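Local coordinates for SusD superfamily protein (Bacteroides vulgatus, PDB 3MYV), which probably binds polysaccharides at the bacterial outer membrane, as other members of the SusD family do, at residues 166-171 against 201-206; 211-216 against 335-340; 362-367 against 384-389; 437-440 against 444-447. One frame throughout, in Å; residues are numbered along the deposited sequence.

How the contacts relate
Contacts 1, 2 and 3 belong to the helical part of the fold and touch one another, whereas contact 4 lies at the surface near the C-terminus, its nearest atoms about 16 Å from those of contact 1 and about 27 Å from contacts 2 and 3. Contacts 2 and 3 are buried, lie on helices that follow each other in the chain, 334-348 in contact 2 and 350-367 in contact 3, and meet where Ser335 OG lies 2.9 Å from Arg366 NH2, a probable hydrogen bond. Their chemistry differs: contact 2 is mainly aliphatic, contact 3 sets a buried carboxylate against methyl groups. Partly buried contact 1 places a methyl on an imidazole, and contact 4 fits a phenyl ring against extended backbone.

Contact 1: 166-171 against 201-206; sequences FIIETL and LYHDDN
Ile168, in mid-helix on 160-177, and His203, just beyond the end of helix 189-202, form the nearest backbone pair, with their CA atoms 9.2 Å apart, so side chains alone bridge the gap. Helix 189-202 ends in a Schellman motif: Asp204 takes a positive phi of 64°, and the chain turns through Asp205 into helix 206-223. The two helices are also joined by Ile168 packing on Ile199 and Tyr200. Ile168 sends its CD1 methyl over one face of the His203 imidazole, 3.9 Å from the ring centroid, a CH-pi contact; ND1 is the closest ring atom, 3.5 Å from CD1. A chi1 of -162° puts His203 CG anti to the backbone N, and the ring presents a face to that methyl. Tyr132 and Tyr164 also meet this ring, which puts it in a partly aromatic setting. Across the turn, His203 ND1 donates a nearly straight hydrogen bond of 2.7 Å to Asp205 OD2. The oxygen lies in the imidazole plane, but the donor approaches it from above the carboxylate plane. The His203-Asp205 bond puts a proton on ND1 and resists rotation of the ring, while the carboxylate would tend to stabilise positive charge on the imidazole.

Contact 2: 211-216 against 335-340; sequences DLADQL and SEVYLI
Ala213 and Val337 sit at the crossing of two helices, 206-223 and 334-348, in the helical part of this SusD-family protein, whose sequence families belong to the TPR clan. The local axes approach to 8.8 Å and run roughly antiparallel, at 138° between their N-to-C directions. The small side chains of Ala213 and Val337 permit a close backbone approach, with Ala213 CA only 5.6 Å from Val337 CA.

The side-chain interactions across the pair are aliphatic. Ala213 CB touches Val337 CG1 and, a turn further along the partner helix, Ile340 CG2 at 4.0 Å. The two valine methyls divide the work: CG1, anti to the backbone N (chi1 -179°), goes to Ala213, whereas CG2 meets Leu216 CD2 at 3.9 Å. Leu216 and Val337 cross at about a right angle, one branch of the leucine lying across the valine fork. All four touching residues are buried.

Polar groups of the same helices are engaged elsewhere. Asp214 forms a salt bridge with Lys218 and a hydrogen bond with Tyr359; Glu336 is paired with Arg198 on helix 189-202. No hydrogen bond joins the two segments, yet backbone oxygens enter the apolar contact on both sides: Ala213 CB lies 3.7 Å from Val337 O, and Val337 CG1 rests 3.5 Å from Ala213 O.

Contact 3: 362-367 against 384-389; sequences EIVKRG and LDERSK
Glu386 reaches across to Ile363 and Val364 where helix 380-391 packs beside helix 350-367, a buried helix pair in the RagB/SusD part of the chain. Along segment 384-389 it is the third residue, Glu386, that carries the contact. Its CG is anti to the backbone N, and a bend at chi2 (59°) turns the carboxylate flat against Val364: methyl CG2 sits squarely over one carboxylate face, 3.4 Å from Glu386 CD. Ile363 adds its CG2, 3.8 Å from Glu386 OE2, so aliphatic groups pack round a buried charge. That charge is answered by two arginines, Arg295 at OE2 and Arg382 at OE1, each in a salt bridge that would help to keep the carboxylate ionised. Replacing Glu386 by alanine would remove the carboxylate and is likely to leave Arg295 and Arg382 without that mate and open a gap beside the Val364 methyl. The next residue, Arg387, turns its back on helix 350-367 and forms salt bridges with Glu343 and Asp400. The carboxylate comes close to the opposing backbone as well as to its methyls, with Glu386 OE2 only 3.6 Å from Val364 CA.

Contact 4: 437-440 against 444-447; sequences DQFI and EMEQ
The backbone oxygen of Met445 is hydrogen-bonded to Lys453 NZ and also has Phe439 CE1 against it at 3.2 Å. Around that oxygen the chain doubles back near its C-terminus, from a short, weakly bonded helical turn at about 438-440 into the extended run 445-447.

Phe439 is the wedge in this surface turn. Its CG stands anti to the carbonyl carbon (chi1 -53°), which swings the ring across to the extended segment 445-447. CE1 also touches the Met445 side chain, 3.9 Å from CB. At the far side of the ring Gln447 NE2 comes to the edge, near the ring plane, 3.7 Å from Phe439 CE2, with amide and ring planes 75° apart. The amide is held from the other end, Gln447 OE1 being hydrogen-bonded to Ile434 N. Met445, a selenomethionine in the crystal, bends at its end so that SE lies 4.1 Å from Gln438 CB.

A serine in place of Phe439 would probably open a gap between Met445 and Gln447 and remove most of what joins the two arms of the turn. With no hydrogen bond between the segments, the contact rests mainly on the phenyl ring, whose CH groups lie beside backbone and amide polar atoms that find their hydrogen bonds elsewhere.

Contact 1: 166-171 against 201-206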
loop_
_atom_site.group_PDB
_atom_site.type_symbol
_atom_site.label_atom_id
_atom_site.label_comp_id
_atom_site.label_asym_id
_atom_site.label_seq_id
_atom_site.Cartn_x
_atom_site.Cartn_y
_atom_site.Cartn_z
ATOM N N PHE A 166 15.283 -11.117 1.761
ATOM C CA PHE A 166 15.985 -9.869 1.982
ATOM C C PHE A 166 15.134 -8.796 2.677
ATOM O O PHE A 166 15.600 -8.129 3.609
ATOM C CB PHE A 166 16.492 -9.292 0.646
ATOM C CG PHE A 166 16.951 -7.867 0.747
ATOM C CD1 PHE A 166 18.152 -7.565 1.371
ATOM C CD2 PHE A 166 16.200 -6.846 0.213
ATOM C CE1 PHE A 166 18.577 -6.256 1.504
ATOM C CE2 PHE A 166 16.634 -5.521 0.311
ATOM C CZ PHE A 166 17.819 -5.232 0.951
ATOM N N ILE A 167 13.919 -8.601 2.189
ATOM C CA ILE A 167 13.000 -7.615 2.743
ATOM C C ILE A 167 12.745 -7.865 4.237
ATOM O O ILE A 167 12.798 -6.941 5.062
ATOM C CB ILE A 167 11.657 -7.613 1.940
ATOM C CG1 ILE A 167 11.865 -7.003 0.554
ATOM C CG2 ILE A 167 10.575 -6.851 2.680
ATOM C CD1 ILE A 167 10.835 -7.527 -0.523
ATOM N N ILE A 168 12.482 -9.114 4.598
ATOM C CA ILE A 168 12.141 -9.427 5.993
ATOM C C ILE A 168 13.344 -9.230 6.935
ATOM O O ILE A 168 13.227 -8.590 7.995
ATOM C CB ILE A 168 11.520 -10.835 6.111
ATOM C CG1 ILE A 168 10.093 -10.814 5.497
ATOM C CG2 ILE A 168 11.488 -11.280 7.592
ATOM C CD1 ILE A 168 9.560 -12.192 5.054
ATOM N N GLU A 169 14.506 -9.725 6.527
ATOM C CA GLU A 169 15.747 -9.584 7.305
ATOM C C GLU A 169 16.097 -8.117 7.491
ATOM O O GLU A 169 16.528 -7.699 8.565
ATOM C CB GLU A 169 16.920 -10.274 6.614
ATOM C CG GLU A 169 17.127 -11.709 6.992
ATOM C CD GLU A 169 18.342 -12.342 6.290
ATOM O OE1 GLU A 169 19.354 -11.631 6.030
ATOM O OE2 GLU A 169 18.262 -13.557 5.991
ATOM N N THR A 170 15.946 -7.357 6.419
ATOM C CA THR A 170 16.204 -5.927 6.445
ATOM C C THR A 170 15.292 -5.197 7.428
ATOM O O THR A 170 15.747 -4.397 8.251
ATOM C CB THR A 170 16.041 -5.348 5.044
ATOM O OG1 THR A 170 17.017 -5.942 4.203
ATOM C CG2 THR A 170 16.231 -3.845 5.061
ATOM N N LEU A 171 14.001 -5.484 7.353
ATOM C CA LEU A 171 13.042 -4.810 8.201
ATOM C C LEU A 171 13.146 -5.287 9.662
ATOM O O LEU A 171 13.053 -4.469 10.560
ATOM C CB LEU A 171 11.644 -4.983 7.593
ATOM C CG LEU A 171 10.526 -3.990 7.826
ATOM C CD1 LEU A 171 10.950 -2.537 7.809
ATOM C CD2 LEU A 171 9.453 -4.334 6.783
ATOM N N LEU A 201 2.611 -11.489 6.604
ATOM C CA LEU A 201 1.315 -12.018 6.131
ATOM C C LEU A 201 1.346 -12.364 4.653
ATOM O O LEU A 201 0.927 -13.464 4.243
ATOM C CB LEU A 201 0.186 -10.998 6.428
ATOM C CG LEU A 201 -1.258 -11.434 6.154
ATOM C CD1 LEU A 201 -1.704 -12.410 7.240
ATOM C CD2 LEU A 201 -2.251 -10.229 6.052
ATOM N N TYR A 202 1.874 -11.444 3.847
ATOM C CA TYR A 202 2.073 -11.695 2.434
ATOM C C TYR A 202 3.001 -12.892 2.184
ATOM O O TYR A 202 2.878 -13.561 1.169
ATOM C CB TYR A 202 2.653 -10.482 1.732
ATOM C CG TYR A 202 1.667 -9.421 1.260
ATOM C CD1 TYR A 202 0.880 -8.713 2.158
ATOM C CD2 TYR A 202 1.587 -9.089 -0.083
ATOM C CE1 TYR A 202 0.014 -7.732 1.723
ATOM C CE2 TYR A 202 0.747 -8.086 -0.523
ATOM C CZ TYR A 202 -0.031 -7.418 0.382
ATOM O OH TYR A 202 -0.882 -6.451 -0.061
ATOM N N HIS A 203 3.940 -13.120 3.107
ATOM C CA HIS A 203 4.886 -14.230 3.028
ATOM C C HIS A 203 4.357 -15.567 3.606
ATOM O O HIS A 203 5.078 -16.576 3.615
ATOM C CB HIS A 203 6.186 -13.821 3.720
ATOM C CG HIS A 203 7.372 -14.670 3.353
ATOM N ND1 HIS A 203 8.141 -15.321 4.301
ATOM C CD2 HIS A 203 7.933 -14.950 2.155
ATOM C CE1 HIS A 203 9.116 -15.978 3.690
ATOM N NE2 HIS A 203 9.016 -15.765 2.387
ATOM N N ASP A 204 3.088 -15.596 4.020
ATOM C CA ASP A 204 2.454 -16.765 4.670
ATOM C C ASP A 204 3.064 -17.128 6.026
ATOM O O ASP A 204 2.898 -18.261 6.500
ATOM C CB ASP A 204 2.481 -18.014 3.745
ATOM C CG ASP A 204 1.109 -18.684 3.587
ATOM O OD1 ASP A 204 0.117 -18.288 4.243
ATOM O OD2 ASP A 204 1.015 -19.628 2.776
ATOM N N ASP A 205 3.764 -16.195 6.662
ATOM C CA ASP A 205 4.305 -16.416 7.995
ATOM C C ASP A 205 3.199 -15.976 8.972
ATOM O O ASP A 205 3.318 -14.974 9.660
ATOM C CB ASP A 205 5.572 -15.588 8.245
ATOM C CG ASP A 205 6.749 -15.985 7.384
ATOM O OD1 ASP A 205 7.008 -17.199 7.164
ATOM O OD2 ASP A 205 7.446 -15.039 6.940
ATOM N N ASN A 206 2.123 -16.745 9.036
ATOM C CA ASN A 206 0.949 -16.345 9.801
ATOM C C ASN A 206 1.194 -16.201 11.295
ATOM O O ASN A 206 0.706 -15.264 11.887
ATOM C CB ASN A 206 -0.213 -17.300 9.513
ATOM C CG ASN A 206 -0.631 -17.228 8.057
ATOM O OD1 ASN A 206 -0.627 -18.224 7.338
ATOM N ND2 ASN A 206 -0.917 -16.025 7.606
#

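Contact 2: 211-216 against 335-340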
loop_
_atom_site.group_PDB
_atom_site.type_symbol
_atom_site.label_atom_id
_atom_site.label_comp_id
_atom_site.label_asym_id
_atom_site.label_seq_id
_atom_site.Cartn_x
_atom_site.Cartn_y
_atom_site.Cartn_z
ATOM N N ASP A 211 1.648 -12.618 15.818
ATOM C CA ASP A 211 2.325 -12.265 17.062
ATOM C C ASP A 211 2.797 -10.804 17.029
ATOM O O ASP A 211 2.699 -10.092 18.030
ATOM C CB ASP A 211 3.521 -13.167 17.318
ATOM C CG ASP A 211 3.152 -14.579 17.706
ATOM O OD1 ASP A 211 2.002 -14.836 18.080
ATOM O OD2 ASP A 211 4.059 -15.436 17.642
ATOM N N LEU A 212 3.311 -10.366 15.879
ATOM C CA LEU A 212 3.769 -8.988 15.724
ATOM C C LEU A 212 2.595 -8.023 15.741
ATOM O O LEU A 212 2.648 -6.974 16.416
ATOM C CB LEU A 212 4.596 -8.812 14.436
ATOM C CG LEU A 212 5.152 -7.392 14.180
ATOM C CD1 LEU A 212 5.888 -6.818 15.397
ATOM C CD2 LEU A 212 6.087 -7.384 12.984
ATOM N N ALA A 213 1.538 -8.350 14.998
ATOM C CA ALA A 213 0.368 -7.444 14.903
ATOM C C ALA A 213 -0.261 -7.296 16.283
ATOM O O ALA A 213 -0.600 -6.200 16.714
ATOM C CB ALA A 213 -0.684 -7.968 13.893
ATOM N N ASP A 214 -0.371 -8.414 16.986
ATOM C CA ASP A 214 -0.904 -8.427 18.356
ATOM C C ASP A 214 -0.070 -7.544 19.291
ATOM O O ASP A 214 -0.622 -6.756 20.068
ATOM C CB ASP A 214 -0.943 -9.881 18.856
ATOM C CG ASP A 214 -1.420 -9.997 20.307
ATOM O OD1 ASP A 214 -2.592 -9.695 20.602
ATOM O OD2 ASP A 214 -0.587 -10.380 21.129
ATOM N N GLN A 215 1.263 -7.667 19.236
ATOM C CA GLN A 215 2.100 -6.930 20.178
ATOM C C GLN A 215 2.096 -5.453 19.842
ATOM O O GLN A 215 2.166 -4.609 20.743
ATOM C CB GLN A 215 3.545 -7.449 20.187
ATOM C CG GLN A 215 4.376 -6.862 21.342
ATOM C CD GLN A 215 3.795 -7.210 22.704
ATOM O OE1 GLN A 215 3.633 -8.386 23.036
ATOM N NE2 GLN A 215 3.471 -6.196 23.491
ATOM N N LEU A 216 2.033 -5.141 18.544
ATOM C CA LEU A 216 2.013 -3.757 18.073
ATOM C C LEU A 216 0.738 -3.066 18.549
ATOM O O LEU A 216 0.768 -1.896 18.978
ATOM C CB LEU A 216 2.125 -3.733 16.522
ATOM C CG LEU A 216 2.156 -2.380 15.808
ATOM C CD1 LEU A 216 3.277 -1.528 16.342
ATOM C CD2 LEU A 216 2.309 -2.558 14.265
ATOM N N SER A 335 -5.808 0.481 11.809
ATOM C CA SER A 335 -6.861 -0.460 11.403
ATOM C C SER A 335 -6.307 -1.631 10.575
ATOM O O SER A 335 -6.744 -2.766 10.733
ATOM C CB SER A 335 -7.983 0.249 10.646
ATOM O OG SER A 335 -8.716 1.168 11.465
ATOM N N GLU A 336 -5.327 -1.379 9.708
ATOM C CA GLU A 336 -4.736 -2.494 8.954
ATOM C C GLU A 336 -4.163 -3.560 9.874
ATOM O O GLU A 336 -4.327 -4.753 9.606
ATOM C CB GLU A 336 -3.651 -2.040 7.973
ATOM C CG GLU A 336 -3.162 -3.180 7.090
ATOM C CD GLU A 336 -1.889 -2.875 6.287
ATOM O OE1 GLU A 336 -1.487 -1.704 6.245
ATOM O OE2 GLU A 336 -1.345 -3.818 5.672
ATOM N N VAL A 337 -3.485 -3.139 10.933
ATOM C CA VAL A 337 -2.850 -4.066 11.852
ATOM C C VAL A 337 -3.894 -4.967 12.535
ATOM O O VAL A 337 -3.689 -6.181 12.670
ATOM C CB VAL A 337 -1.992 -3.341 12.891
ATOM C CG1 VAL A 337 -1.314 -4.366 13.830
ATOM C CG2 VAL A 337 -0.952 -2.438 12.216
ATOM N N TYR A 338 -5.015 -4.381 12.931
ATOM C CA TYR A 338 -6.141 -5.160 13.453
ATOM C C TYR A 338 -6.579 -6.218 12.429
ATOM O O TYR A 338 -6.787 -7.379 12.771
ATOM C CB TYR A 338 -7.314 -4.248 13.827
ATOM C CG TYR A 338 -7.187 -3.586 15.196
ATOM C CD1 TYR A 338 -6.311 -2.520 15.417
ATOM C CD2 TYR A 338 -7.962 -4.010 16.265
ATOM C CE1 TYR A 338 -6.212 -1.911 16.681
ATOM C CE2 TYR A 338 -7.859 -3.425 17.525
ATOM C CZ TYR A 338 -6.983 -2.384 17.727
ATOM O OH TYR A 338 -6.894 -1.788 18.966
ATOM N N LEU A 339 -6.713 -5.812 11.171
ATOM C CA LEU A 339 -7.111 -6.760 10.118
ATOM C C LEU A 339 -6.029 -7.797 9.821
ATOM O O LEU A 339 -6.377 -8.933 9.513
ATOM C CB LEU A 339 -7.556 -6.034 8.851
ATOM C CG LEU A 339 -8.831 -5.222 9.042
ATOM C CD1 LEU A 339 -9.060 -4.280 7.877
ATOM C CD2 LEU A 339 -10.056 -6.113 9.272
ATOM N N ILE A 340 -4.738 -7.437 9.930
ATOM C CA ILE A 340 -3.656 -8.442 9.797
ATOM C C ILE A 340 -3.763 -9.500 10.927
ATOM O O ILE A 340 -3.700 -10.711 10.684
ATOM C CB ILE A 340 -2.249 -7.775 9.805
ATOM C CG1 ILE A 340 -2.064 -6.894 8.542
ATOM C CG2 ILE A 340 -1.145 -8.870 9.983
ATOM C CD1 ILE A 340 -0.854 -5.944 8.568
#

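Contact 3: 362-367 against 384-389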
loop_
_atom_site.group_PDB
_atom_site.type_symbol
_atom_site.label_atom_id
_atom_site.label_comp_id
_atom_site.label_asym_id
_atom_site.label_seq_id
_atom_site.Cartn_x
_atom_site.Cartn_y
_atom_site.Cartn_z
ATOM N N GLU A 362 -13.513 -5.554 16.849
ATOM C CA GLU A 362 -13.218 -4.147 17.136
ATOM C C GLU A 362 -13.415 -3.268 15.916
ATOM O O GLU A 362 -13.968 -2.151 16.020
ATOM C CB GLU A 362 -11.808 -3.981 17.640
ATOM C CG GLU A 362 -11.606 -2.657 18.319
ATOM C CD GLU A 362 -12.022 -2.688 19.764
ATOM O OE1 GLU A 362 -11.624 -3.650 20.452
ATOM O OE2 GLU A 362 -12.712 -1.738 20.209
ATOM N N ILE A 363 -13.009 -3.769 14.752
ATOM C CA ILE A 363 -13.129 -2.998 13.508
ATOM C C ILE A 363 -14.585 -3.020 13.011
ATOM O O ILE A 363 -15.131 -1.998 12.536
ATOM C CB ILE A 363 -12.164 -3.530 12.426
ATOM C CG1 ILE A 363 -10.708 -3.389 12.915
ATOM C CG2 ILE A 363 -12.409 -2.833 11.059
ATOM C CD1 ILE A 363 -10.249 -1.943 13.239
ATOM N N VAL A 364 -15.222 -4.185 13.108
ATOM C CA VAL A 364 -16.615 -4.333 12.680
ATOM C C VAL A 364 -17.507 -3.386 13.451
ATOM O O VAL A 364 -18.346 -2.695 12.877
ATOM C CB VAL A 364 -17.061 -5.797 12.815
ATOM C CG1 VAL A 364 -18.601 -5.948 12.681
ATOM C CG2 VAL A 364 -16.293 -6.632 11.767
ATOM N N LYS A 365 -17.312 -3.350 14.768
ATOM C CA LYS A 365 -18.165 -2.565 15.647
ATOM C C LYS A 365 -17.863 -1.084 15.596
ATOM O O LYS A 365 -18.749 -0.260 15.848
ATOM C CB LYS A 365 -18.083 -3.093 17.083
ATOM C CG LYS A 365 -18.672 -4.487 17.182
ATOM C CD LYS A 365 -18.475 -5.123 18.572
ATOM C CE LYS A 365 -19.118 -6.511 18.606
ATOM N NZ LYS A 365 -18.946 -7.175 19.943
ATOM N N ARG A 366 -16.615 -0.723 15.317
ATOM C CA ARG A 366 -16.305 0.687 15.098
ATOM C C ARG A 366 -17.052 1.164 13.851
ATOM O O ARG A 366 -17.542 2.281 13.814
ATOM C CB ARG A 366 -14.796 0.936 14.938
ATOM C CG ARG A 366 -14.398 2.424 14.910
ATOM C CD ARG A 366 -14.435 3.019 13.512
ATOM N NE ARG A 366 -13.594 2.281 12.566
ATOM C CZ ARG A 366 -12.260 2.351 12.487
ATOM N NH1 ARG A 366 -11.550 3.165 13.287
ATOM N NH2 ARG A 366 -11.617 1.617 11.572
ATOM N N GLY A 367 -17.114 0.321 12.827
ATOM C CA GLY A 367 -17.864 0.633 11.617
ATOM C C GLY A 367 -19.357 0.807 11.887
ATOM O O GLY A 367 -19.935 1.815 11.492
ATOM N N LEU A 384 -11.683 -10.803 4.630
ATOM C CA LEU A 384 -11.383 -10.071 3.394
ATOM C C LEU A 384 -12.497 -9.084 3.066
ATOM O O LEU A 384 -12.188 -7.995 2.573
ATOM C CB LEU A 384 -11.132 -10.984 2.207
ATOM C CG LEU A 384 -9.955 -11.975 2.377
ATOM C CD1 LEU A 384 -9.866 -12.917 1.174
ATOM C CD2 LEU A 384 -8.659 -11.256 2.564
ATOM N N ASP A 385 -13.760 -9.442 3.331
ATOM C CA ASP A 385 -14.881 -8.493 3.183
ATOM C C ASP A 385 -14.701 -7.300 4.127
ATOM O O ASP A 385 -15.019 -6.182 3.762
ATOM C CB ASP A 385 -16.242 -9.146 3.463
ATOM C CG ASP A 385 -16.680 -10.123 2.375
ATOM O OD1 ASP A 385 -16.159 -10.084 1.241
ATOM O OD2 ASP A 385 -17.592 -10.911 2.662
ATOM N N GLU A 386 -14.168 -7.531 5.325
ATOM C CA GLU A 386 -13.913 -6.414 6.250
ATOM C C GLU A 386 -12.815 -5.500 5.708
ATOM O O GLU A 386 -12.931 -4.266 5.774
ATOM C CB GLU A 386 -13.605 -6.885 7.672
ATOM C CG GLU A 386 -13.839 -5.806 8.745
ATOM C CD GLU A 386 -15.265 -5.276 8.775
ATOM O OE1 GLU A 386 -16.199 -6.006 8.373
ATOM O OE2 GLU A 386 -15.457 -4.147 9.232
ATOM N N ARG A 387 -11.767 -6.106 5.142
ATOM C CA ARG A 387 -10.720 -5.358 4.464
ATOM C C ARG A 387 -11.279 -4.533 3.313
ATOM O O ARG A 387 -10.901 -3.382 3.155
ATOM C CB ARG A 387 -9.630 -6.276 3.914
ATOM C CG ARG A 387 -8.688 -6.877 4.947
ATOM C CD ARG A 387 -7.779 -7.905 4.268
ATOM N NE ARG A 387 -6.600 -8.213 5.070
ATOM C CZ ARG A 387 -5.512 -7.441 5.157
ATOM N NH1 ARG A 387 -5.409 -6.297 4.473
ATOM N NH2 ARG A 387 -4.511 -7.816 5.940
ATOM N N SER A 388 -12.158 -5.134 2.507
ATOM C CA SER A 388 -12.821 -4.418 1.424
ATOM C C SER A 388 -13.468 -3.118 1.934
ATOM O O SER A 388 -13.271 -2.037 1.375
ATOM C CB SER A 388 -13.894 -5.292 0.811
ATOM O OG SER A 388 -14.672 -4.569 -0.092
ATOM N N LYS A 389 -14.264 -3.262 2.998
ATOM C CA LYS A 389 -14.989 -2.143 3.608
ATOM C C LYS A 389 -14.060 -1.072 4.136
ATOM O O LYS A 389 -14.236 0.130 3.879
ATOM C CB LYS A 389 -15.858 -2.639 4.774
ATOM C CG LYS A 389 -17.075 -3.500 4.393
ATOM C CD LYS A 389 -17.866 -3.926 5.614
ATOM C CE LYS A 389 -18.854 -5.054 5.271
ATOM N NZ LYS A 389 -19.926 -5.285 6.307
#

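Contact 4: 437-440 against 444-447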
loop_
_atom_site.group_PDB
_atom_site.type_symbol
_atom_site.label_atom_id
_atom_site.label_comp_id
_atom_site.label_asym_id
_atom_site.label_seq_id
_atom_site.Cartn_x
_atom_site.Cartn_y
_atom_site.Cartn_z
ATOM N N ASP A 437 13.298 -1.062 -22.136
ATOM C CA ASP A 437 14.665 -0.533 -22.101
ATOM C C ASP A 437 15.632 -1.275 -21.196
ATOM O O ASP A 437 16.850 -1.130 -21.366
ATOM C CB ASP A 437 14.717 0.983 -21.872
ATOM C CG ASP A 437 14.225 1.404 -20.528
ATOM O OD1 ASP A 437 13.723 0.565 -19.742
ATOM O OD2 ASP A 437 14.333 2.626 -20.269
ATOM N N GLN A 438 15.120 -2.102 -20.266
ATOM C CA GLN A 438 16.001 -3.012 -19.531
ATOM C C GLN A 438 16.762 -3.990 -20.433
ATOM O O GLN A 438 17.862 -4.401 -20.077
ATOM C CB GLN A 438 15.221 -3.798 -18.455
ATOM C CG GLN A 438 14.502 -2.887 -17.490
ATOM C CD GLN A 438 15.348 -1.714 -16.991
ATOM O OE1 GLN A 438 15.145 -0.539 -17.395
ATOM N NE2 GLN A 438 16.294 -2.018 -16.117
ATOM N N PHE A 439 16.224 -4.336 -21.593
ATOM C CA PHE A 439 16.873 -5.312 -22.487
ATOM C C PHE A 439 18.050 -4.755 -23.300
ATOM O O PHE A 439 18.770 -5.517 -23.952
ATOM C CB PHE A 439 15.819 -6.028 -23.362
ATOM C CG PHE A 439 14.713 -6.624 -22.542
ATOM C CD1 PHE A 439 14.969 -7.681 -21.682
ATOM C CD2 PHE A 439 13.439 -6.088 -22.565
ATOM C CE1 PHE A 439 13.961 -8.218 -20.891
ATOM C CE2 PHE A 439 12.421 -6.629 -21.778
ATOM C CZ PHE A 439 12.686 -7.673 -20.928
ATOM N N ILE A 440 18.264 -3.433 -23.227
ATOM C CA ILE A 440 19.406 -2.783 -23.879
ATOM C C ILE A 440 20.700 -3.353 -23.279
ATOM O O ILE A 440 21.545 -3.902 -24.001
ATOM C CB ILE A 440 19.322 -1.236 -23.728
ATOM C CG1 ILE A 440 18.126 -0.679 -24.524
ATOM C CG2 ILE A 440 20.658 -0.550 -24.171
ATOM C CD1 ILE A 440 17.896 0.830 -24.358
ATOM N N GLU A 444 19.314 -10.866 -22.208
ATOM C CA GLU A 444 18.882 -12.206 -21.819
ATOM C C GLU A 444 17.985 -12.221 -20.569
ATOM O O GLU A 444 17.524 -13.259 -20.161
ATOM C CB GLU A 444 20.098 -13.121 -21.640
ATOM C CG GLU A 444 21.017 -13.185 -22.868
ATOM C CD GLU A 444 20.280 -13.488 -24.164
ATOM O OE1 GLU A 444 19.498 -14.463 -24.212
ATOM O OE2 GLU A 444 20.490 -12.745 -25.148
HETATM N N MSE A 445 17.726 -11.056 -19.971
HETATM C CA MSE A 445 16.757 -10.937 -18.909
HETATM C C MSE A 445 15.405 -11.428 -19.441
HETATM O O MSE A 445 15.027 -11.172 -20.587
HETATM C CB MSE A 445 16.648 -9.481 -18.421
HETATM C CG MSE A 445 15.600 -9.239 -17.387
HETATM SE SE MSE A 445 15.640 -7.467 -16.581
HETATM C CE MSE A 445 17.363 -7.567 -15.706
ATOM N N GLU A 446 14.687 -12.159 -18.606
ATOM C CA GLU A 446 13.371 -12.651 -18.989
ATOM C C GLU A 446 12.295 -11.600 -18.817
ATOM O O GLU A 446 12.278 -10.890 -17.833
ATOM C CB GLU A 446 13.010 -13.871 -18.165
ATOM C CG GLU A 446 14.042 -14.952 -18.330
ATOM C CD GLU A 446 13.459 -16.323 -18.283
ATOM O OE1 GLU A 446 12.752 -16.681 -19.244
ATOM O OE2 GLU A 446 13.727 -17.044 -17.300
ATOM N N GLN A 447 11.391 -11.532 -19.788
ATOM C CA GLN A 447 10.169 -10.750 -19.680
ATOM C C GLN A 447 9.172 -11.614 -18.913
ATOM O O GLN A 447 9.278 -12.854 -18.911
ATOM C CB GLN A 447 9.646 -10.377 -21.063
ATOM C CG GLN A 447 8.370 -9.532 -21.106
ATOM C CD GLN A 447 8.444 -8.296 -20.277
ATOM O OE1 GLN A 447 8.101 -8.316 -19.086
ATOM N NE2 GLN A 447 8.927 -7.195 -20.883
#